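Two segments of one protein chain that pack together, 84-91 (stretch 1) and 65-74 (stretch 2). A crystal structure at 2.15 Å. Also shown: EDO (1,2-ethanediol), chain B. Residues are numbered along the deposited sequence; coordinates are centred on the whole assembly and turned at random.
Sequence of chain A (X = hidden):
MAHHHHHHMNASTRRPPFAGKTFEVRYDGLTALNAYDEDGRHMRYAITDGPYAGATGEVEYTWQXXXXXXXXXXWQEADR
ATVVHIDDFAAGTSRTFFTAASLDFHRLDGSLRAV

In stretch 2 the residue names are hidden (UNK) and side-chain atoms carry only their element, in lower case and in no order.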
# COMPACT_ATOMS: atom_id res chain seq x y z
N VAL A 84 -0.65 0.46 7.42
CA VAL A 84 0.20 -0.72 7.45
C VAL A 84 -0.39 -1.73 6.48
O VAL A 84 -1.55 -2.13 6.62
CB VAL A 84 0.29 -1.33 8.86
CG1 VAL A 84 1.08 -2.64 8.82
CG2 VAL A 84 0.92 -0.36 9.84
N HIS A 85 0.42 -2.14 5.50
CA HIS A 85 0.12 -3.25 4.60
C HIS A 85 0.90 -4.49 5.01
O HIS A 85 2.09 -4.40 5.33
CB HIS A 85 0.53 -2.94 3.16
CG HIS A 85 -0.46 -2.13 2.38
ND1 HIS A 85 -0.59 -2.26 1.01
CD2 HIS A 85 -1.32 -1.16 2.77
CE1 HIS A 85 -1.51 -1.41 0.59
NE2 HIS A 85 -1.97 -0.74 1.64
N ILE A 86 0.26 -5.66 4.91
CA ILE A 86 0.97 -6.93 4.84
C ILE A 86 0.65 -7.48 3.46
O ILE A 86 -0.44 -8.01 3.23
CB ILE A 86 0.58 -7.90 5.95
CG1 ILE A 86 0.82 -7.23 7.30
CG2 ILE A 86 1.41 -9.18 5.84
CD1 ILE A 86 0.13 -7.89 8.41
N ASP A 87 1.59 -7.33 2.54
CA ASP A 87 1.36 -7.61 1.13
C ASP A 87 2.19 -8.83 0.73
O ASP A 87 3.42 -8.81 0.85
CB ASP A 87 1.72 -6.39 0.28
CG ASP A 87 0.68 -5.28 0.41
OD1 ASP A 87 -0.36 -5.53 1.04
OD2 ASP A 87 0.90 -4.17 -0.13
N ASP A 88 1.50 -9.87 0.28
CA ASP A 88 2.11 -11.13 -0.14
C ASP A 88 2.08 -11.14 -1.66
O ASP A 88 1.01 -11.31 -2.26
CB ASP A 88 1.34 -12.29 0.48
CG ASP A 88 1.87 -13.67 0.06
OD1 ASP A 88 2.58 -13.81 -0.95
OD2 ASP A 88 1.53 -14.64 0.77
N PHE A 89 3.25 -10.95 -2.29
CA PHE A 89 3.32 -10.79 -3.73
C PHE A 89 3.30 -12.11 -4.48
O PHE A 89 3.17 -12.10 -5.71
CB PHE A 89 4.58 -10.00 -4.11
CG PHE A 89 4.53 -8.57 -3.66
CD1 PHE A 89 4.16 -7.57 -4.54
CD2 PHE A 89 4.80 -8.24 -2.34
CE1 PHE A 89 4.09 -6.25 -4.12
CE2 PHE A 89 4.74 -6.93 -1.92
CZ PHE A 89 4.38 -5.93 -2.81
N ALA A 90 3.42 -13.24 -3.79
CA ALA A 90 3.29 -14.53 -4.47
C ALA A 90 1.84 -15.00 -4.50
O ALA A 90 1.34 -15.41 -5.55
CB ALA A 90 4.17 -15.58 -3.80
N ALA A 91 1.16 -14.92 -3.36
CA ALA A 91 -0.25 -15.27 -3.30
C ALA A 91 -1.15 -14.18 -3.87
O ALA A 91 -2.32 -14.45 -4.16
CB ALA A 91 -0.67 -15.58 -1.86
N UNK A 65 10.68 -7.75 5.33
CA UNK A 65 10.14 -9.08 5.06
C UNK A 65 9.53 -9.67 6.32
O UNK A 65 10.05 -9.48 7.42
c UNK A 65 12.15 -7.72 5.25
c UNK A 65 12.53 -9.18 5.22
c UNK A 65 11.37 -9.88 4.60
N UNK A 66 8.40 -10.34 6.15
CA UNK A 66 7.81 -11.12 7.24
C UNK A 66 7.70 -12.60 6.90
O UNK A 66 7.50 -13.41 7.80
c UNK A 66 5.44 -10.75 6.54
c UNK A 66 6.53 -9.09 8.02
c UNK A 66 6.42 -10.57 7.65
N UNK A 67 7.86 -12.96 5.63
CA UNK A 67 7.89 -14.33 5.16
C UNK A 67 8.26 -14.26 3.69
O UNK A 67 8.45 -13.17 3.14
c UNK A 67 6.55 -15.05 5.36
N UNK A 68 8.38 -15.42 3.06
CA UNK A 68 8.70 -15.48 1.64
C UNK A 68 7.74 -14.60 0.84
O UNK A 68 6.52 -14.73 0.96
c UNK A 68 8.63 -16.93 1.14
N UNK A 69 8.30 -13.68 0.07
CA UNK A 69 7.56 -12.79 -0.82
C UNK A 69 6.49 -11.97 -0.11
O UNK A 69 5.63 -11.38 -0.78
c UNK A 69 7.95 -14.34 -2.80
o UNK A 69 9.01 -13.76 -3.11
o UNK A 69 7.70 -15.51 -3.12
c UNK A 69 6.93 -13.58 -1.97
N UNK A 70 6.52 -11.88 1.22
CA UNK A 70 5.53 -11.16 2.01
C UNK A 70 6.21 -10.08 2.83
O UNK A 70 7.17 -10.36 3.56
c UNK A 70 4.76 -12.13 2.94
c UNK A 70 3.60 -11.42 3.61
o UNK A 70 4.25 -13.22 2.18
N UNK A 71 5.71 -8.84 2.74
CA UNK A 71 6.37 -7.69 3.34
C UNK A 71 5.38 -6.85 4.15
O UNK A 71 4.23 -6.67 3.74
c UNK A 71 7.52 -8.21 0.23
o UNK A 71 10.52 -9.96 -0.88
c UNK A 71 9.68 -9.19 -0.13
c UNK A 71 8.38 -9.01 -0.53
c UNK A 71 7.03 -6.80 2.25
c UNK A 71 7.97 -7.61 1.39
c UNK A 71 10.14 -8.60 1.03
c UNK A 71 9.28 -7.82 1.79
N UNK A 72 5.85 -6.34 5.29
CA UNK A 72 5.17 -5.28 6.02
C UNK A 72 5.60 -3.93 5.45
O UNK A 72 6.77 -3.54 5.55
c UNK A 72 5.47 -5.39 7.51
N UNK A 73 4.66 -3.21 4.86
CA UNK A 73 4.89 -1.92 4.21
C UNK A 73 4.07 -0.89 4.97
O UNK A 73 2.85 -1.06 5.13
c UNK A 73 4.82 -0.66 2.01
c UNK A 73 4.51 -1.98 2.72
c UNK A 73 5.23 -3.17 2.06
c UNK A 73 4.81 -3.43 0.63
N UNK A 74 4.72 0.18 5.45
CA UNK A 74 4.04 1.15 6.31
C UNK A 74 4.43 2.57 5.93
O UNK A 74 5.54 2.83 5.49
c UNK A 74 4.35 0.93 7.81
C1 EDO B . -4.85 1.81 2.57
O1 EDO B . -4.25 0.96 1.57
C2 EDO B . -5.24 3.15 1.96
O2 EDO B . -6.04 3.92 2.86

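Position 65 carries three side-chain carbons that close a ring onto its own backbone N, and it touches nothing on stretch 1: Pro-65. Position 66 has one carbon bearing two more, a beta-branched fork whose nearest neighbour across the gap is a methyl, CG2 of Ile-86. That is Val-66, its CG2 4.4 Å from Ile-86 CG2. Positions 67 and 68 hold a single side-chain carbon each, and neither carbon comes near stretch 1; they are Ala-67 and Ala-68, and a type II turn starts at the first of them.

Position 69 shows two carbons, the second carrying two oxygens, at a backbone phi/psi of 57/15. This is Asp-69. Its OD2 lies 3.6 Å from Ala-90 CB, but its firmest link is through the main chain, where Phe-89 N donates to Asp-69 O at 2.9 Å.

Position 70 has one carbon carrying an oxygen and a carbon, the pattern of Thr-70. The hydroxyl OG1 donates to Ala-68 O at 3.0 Å, bracing the turn, while CG2 lies 3.8 Å from Ile-86 CG2. OG1 also approaches Asp-88 OD2 at 3.4 Å, but the angle is too poor for a hydrogen bond.

Position 71 presents one carbon, then a six-carbon ring bearing an oxygen: Tyr-71. Its CD1 lies 3.7 Å from Phe-89 CE2, the two rings meeting obliquely with planes at 60°. Position 72 has one carbon, facing the same side as Ile-86: Ala-72. Position 73 has four carbons, forked at the first, with one arm two carbons long. This is Ile-73, the residue of its stretch most covered by the partner; its CD1 sits 4.3 Å from Phe-89 CZ and 4.1 Å from Asp-87 OD2. Position 74, again one carbon, is Ala-74, with CB 4.2 Å from Val-84 CG2.

The contact works as an antiparallel ladder. Reciprocal bonds link His-85 with Ile-73 (His-85 N to Ile-73 O 2.7 Å, Ile-73 N to His-85 O 2.9 Å) and Asp-87 with Tyr-71 (Asp-87 N to Tyr-71 O and Tyr-71 N to Asp-87 O, both 3.0 Å). Alternation then sorts the side chains. Val-84, Ile-86 and Asp-88 share one face with three small partners, Ala-74, Ala-72 and Thr-70; His-85 and Asp-87 share the other with Ile-73 and Tyr-71. There His-85 ND1 donates to Asp-87 OD2 at 2.7 Å, a polar pair beside the aliphatic chain of Ile-73. Past the strand end, Asp-88 OD1 accepts from Ala-90 N and Ala-91 N, both 3.0 Å, tying down the bend.

Stretch 2 (65-74) PVAADTYAIA
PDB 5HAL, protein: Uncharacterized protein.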